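Local coordinates for protein lipocalin AI-4 (Rhodnius prolixus, PDB 5H9N) that binds cysteinyl leukotrienes such as leukotriene C4 in its lipocalin barrel, probably as a salivary scavenger of host inflammatory mediators for this blood-feeding insect, at residues W31-S36 / N151-S156. The protein carries 1 engineered substitution. Numbering follows the deposited sequence.
Sequences WYLTHS and NKLGCS
Ser36 and Asn151 form an antiparallel hydrogen-bonded pair: Ser36 N donates to Asn151 O at 3.0 Å, and Asn151 N returns a bond to Ser36 O. Two residues away in each segment, Leu153 N donates to Thr34 O at 2.9 Å. Packing is tightest around Leu153, whose branched end bridges two neighbours: CD1 lies 3.7 Å from Leu33 CG, while CD2 approaches Ser36 OG. A small serine suits this place, leaving room for the leucine and turning its hydroxyl back to Asp38 O. On the other sheet face the His35 ring lies against the Lys152 stem, CD2 being 3.6 Å from Lys152 CA. Thr34 OG1, itself bonded by Asn127 ND2, hydrogen-bonds His35 ND1 at the ring edge, in plane, which limits the rotation of the imidazole. The lysine, its CG anti to the backbone N (chi1 -172°), then runs extended toward solvent, as a long charged chain can.

Beyond Leu153 the fit loosens. The chain turns through exposed Gly154, and a water links the two segments, donating to Thr34 O and accepting from Cys155 N. Cys155 SG, disulfide-bonded to Cys45, lies 3.6 Å from Leu33 O. The short strand 151-152 thus pairs with the end of strand 30-36, where Thr34 and His35 form a classic beta bulge opposite Leu125, and the disulfide ties the C-terminal tail to the outside of a lipocalin beta-barrel.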
ATOM      1  N   TRP A  31       4.348   1.395   9.632  1.00 10.83           N
ATOM      2  CA  TRP A  31       3.000   1.718   9.182  1.00  9.94           C
ATOM      3  C   TRP A  31       2.091   0.508   9.443  1.00 10.54           C
ATOM      4  O   TRP A  31       2.413  -0.591   8.989  1.00 11.91           O
ATOM      5  CB  TRP A  31       2.980   2.031   7.692  1.00 10.71           C
ATOM      6  CG  TRP A  31       3.517   3.369   7.263  1.00 10.25           C
ATOM      7  CD1 TRP A  31       4.709   3.617   6.648  1.00 11.62           C
ATOM      8  CD2 TRP A  31       2.855   4.632   7.384  1.00  9.99           C
ATOM      9  NE1 TRP A  31       4.832   4.961   6.372  1.00 12.32           N
ATOM     10  CE2 TRP A  31       3.704   5.604   6.814  1.00 11.44           C
ATOM     11  CE3 TRP A  31       1.618   5.030   7.913  1.00 10.66           C
ATOM     12  CZ2 TRP A  31       3.359   6.956   6.770  1.00 12.86           C
ATOM     13  CZ3 TRP A  31       1.281   6.363   7.865  1.00 10.60           C
ATOM     14  CH2 TRP A  31       2.137   7.310   7.286  1.00 10.75           C
ATOM     15  N   TYR A  32       0.950   0.703  10.107  1.00  8.55           N
ATOM     16  CA  TYR A  32      -0.029  -0.366  10.322  1.00  7.49           C
ATOM     17  C   TYR A  32      -1.093  -0.292   9.252  1.00  8.02           C
ATOM     18  O   TYR A  32      -1.639   0.779   8.990  1.00  7.46           O
ATOM     19  CB  TYR A  32      -0.670  -0.249  11.711  1.00  9.39           C
ATOM     20  CG  TYR A  32       0.314  -0.423  12.833  1.00  9.60           C
ATOM     21  CD1 TYR A  32       1.069   0.653  13.282  1.00 12.99           C
ATOM     22  CD2 TYR A  32       0.513  -1.665  13.429  1.00 11.73           C
ATOM     23  CE1 TYR A  32       1.996   0.504  14.299  1.00 15.98           C
ATOM     24  CE2 TYR A  32       1.434  -1.824  14.454  1.00 11.63           C
ATOM     25  CZ  TYR A  32       2.167  -0.735  14.874  1.00 12.78           C
ATOM     26  OH  TYR A  32       3.093  -0.863  15.886  1.00 17.44           O
ATOM     27  N   LEU A  33      -1.410  -1.434   8.645  1.00  7.46           N
ATOM     28  CA  LEU A  33      -2.463  -1.492   7.650  1.00  7.39           C
ATOM     29  C   LEU A  33      -3.799  -1.646   8.382  1.00  7.23           C
ATOM     30  O   LEU A  33      -4.162  -2.748   8.809  1.00  8.00           O
ATOM     31  CB  LEU A  33      -2.201  -2.651   6.679  1.00  7.47           C
ATOM     32  CG  LEU A  33      -3.255  -2.903   5.599  1.00  8.02           C
ATOM     33  CD1 LEU A  33      -3.662  -1.617   4.909  1.00  9.27           C
ATOM     34  CD2 LEU A  33      -2.749  -3.931   4.577  1.00 10.55           C
ATOM     35  N   THR A  34      -4.523  -0.556   8.578  1.00  6.73           N
ATOM     36  CA  THR A  34      -5.703  -0.612   9.440  1.00  7.70           C
ATOM     37  C   THR A  34      -7.024  -0.809   8.695  1.00  7.17           C
ATOM     38  O   THR A  34      -7.975  -1.301   9.275  1.00  7.22           O
ATOM     39  CB  THR A  34      -5.802   0.655  10.315  1.00  6.84           C
ATOM     40  OG1 THR A  34      -5.871   1.824   9.488  1.00  8.86           O
ATOM     41  CG2 THR A  34      -4.605   0.795  11.217  1.00  8.96           C
ATOM     42  N   HIS A  35      -7.104  -0.393   7.436  1.00  7.12           N
ATOM     43  CA  HIS A  35      -8.335  -0.469   6.656  1.00  6.63           C
ATOM     44  C   HIS A  35      -8.012  -0.737   5.203  1.00  6.91           C
ATOM     45  O   HIS A  35      -6.931  -0.361   4.738  1.00  7.84           O
ATOM     46  CB  HIS A  35      -9.152   0.828   6.712  1.00  8.40           C
ATOM     47  CG  HIS A  35      -9.580   1.239   8.083  1.00  8.74           C
ATOM     48  ND1 HIS A  35      -8.693   1.701   9.027  1.00  9.80           N
ATOM     49  CD2 HIS A  35     -10.808   1.302   8.650  1.00 11.25           C
ATOM     50  CE1 HIS A  35      -9.353   2.003  10.131  1.00 12.46           C
ATOM     51  NE2 HIS A  35     -10.635   1.763   9.930  1.00 12.04           N
ATOM     52  N   SER A  36      -8.945  -1.307   4.453  1.00  8.52           N
ATOM     53  CA  SER A  36      -8.754  -1.463   3.012  1.00  9.18           C
ATOM     54  C   SER A  36     -10.120  -1.553   2.332  1.00  9.30           C
ATOM     55  O   SER A  36     -11.132  -1.880   2.976  1.00  9.74           O
ATOM     56  CB  SER A  36      -7.884  -2.686   2.709  1.00  8.37           C
ATOM     57  OG  SER A  36      -8.473  -3.871   3.209  1.00  9.91           O
ATOM     58  N   ASN A 151     -13.125  -1.101   4.807  1.00 11.43           N
ATOM     59  CA  ASN A 151     -13.240  -2.184   5.766  1.00 11.60           C
ATOM     60  C   ASN A 151     -12.161  -2.094   6.817  1.00 10.17           C
ATOM     61  O   ASN A 151     -10.980  -2.006   6.484  1.00  9.94           O
ATOM     62  CB  ASN A 151     -13.127  -3.527   5.067  1.00 12.23           C
ATOM     63  CG  ASN A 151     -14.263  -3.783   4.111  1.00 15.85           C
ATOM     64  OD1 ASN A 151     -15.144  -2.932   3.910  1.00 18.69           O
ATOM     65  ND2 ASN A 151     -14.265  -4.969   3.519  1.00 20.27           N
ATOM     66  N   LYS A 152     -12.549  -2.136   8.083  1.00 10.49           N
ATOM     67  CA  LYS A 152     -11.576  -2.149   9.165  1.00  9.58           C
ATOM     68  C   LYS A 152     -10.971  -3.544   9.296  1.00  9.21           C
ATOM     69  O   LYS A 152     -11.681  -4.549   9.254  1.00 10.58           O
ATOM     70  CB  LYS A 152     -12.212  -1.713  10.477  1.00 11.28           C
ATOM     71  CG  LYS A 152     -11.183  -1.532  11.578  1.00 11.09           C
ATOM     72  CD  LYS A 152     -11.815  -1.064  12.871  1.00 15.42           C
ATOM     73  CE  LYS A 152     -10.727  -0.656  13.863  1.00 15.37           C
ATOM     74  NZ  LYS A 152     -11.296  -0.180  15.154  1.00 17.98           N
ATOM     75  N   LEU A 153      -9.663  -3.606   9.475  1.00  8.29           N
ATOM     76  CA  LEU A 153      -8.960  -4.876   9.564  1.00  8.16           C
ATOM     77  C   LEU A 153      -8.760  -5.242  11.042  1.00  8.23           C
ATOM     78  O   LEU A 153      -9.646  -4.971  11.863  1.00  8.92           O
ATOM     79  CB  LEU A 153      -7.658  -4.812   8.759  1.00  8.95           C
ATOM     80  CG  LEU A 153      -7.919  -4.389   7.302  1.00  8.59           C
ATOM     81  CD1 LEU A 153      -6.611  -4.257   6.528  1.00 10.04           C
ATOM     82  CD2 LEU A 153      -8.892  -5.315   6.589  1.00 11.21           C
ATOM     83  N   GLY A 154      -7.646  -5.889  11.367  1.00  7.98           N
ATOM     84  CA  GLY A 154      -7.505  -6.491  12.686  1.00  9.54           C
ATOM     85  C   GLY A 154      -6.621  -5.737  13.661  1.00  9.85           C
ATOM     86  O   GLY A 154      -6.242  -6.294  14.693  1.00 11.94           O
ATOM     87  N   CYS A 155      -6.247  -4.504  13.342  1.00  9.30           N
ATOM     88  CA  CYS A 155      -5.515  -3.659  14.286  1.00  9.53           C
ATOM     89  C   CYS A 155      -6.471  -2.904  15.204  1.00  9.60           C
ATOM     90  O   CYS A 155      -7.592  -2.561  14.793  1.00 12.07           O
ATOM     91  CB  CYS A 155      -4.658  -2.634  13.536  1.00  9.81           C
ATOM     92  SG  CYS A 155      -3.524  -3.277  12.295  1.00 10.38           S
ATOM     93  N   SER A 156      -6.027  -2.596  16.413  1.00 10.81           N
ATOM     94  CA  SER A 156      -6.777  -1.712  17.295  1.00 12.05           C
ATOM     95  C   SER A 156      -5.828  -0.965  18.219  1.00 16.39           C
ATOM     96  O   SER A 156      -4.643  -1.293  18.294  1.00 13.66           O
ATOM     97  CB  SER A 156      -7.808  -2.500  18.108  1.00 12.61           C
ATOM     98  OG  SER A 156      -7.169  -3.357  19.038  1.00 13.02           O
TER
HETATM   99  O   HOH W   1      -7.493  -2.386  11.803  1.00 10.65           O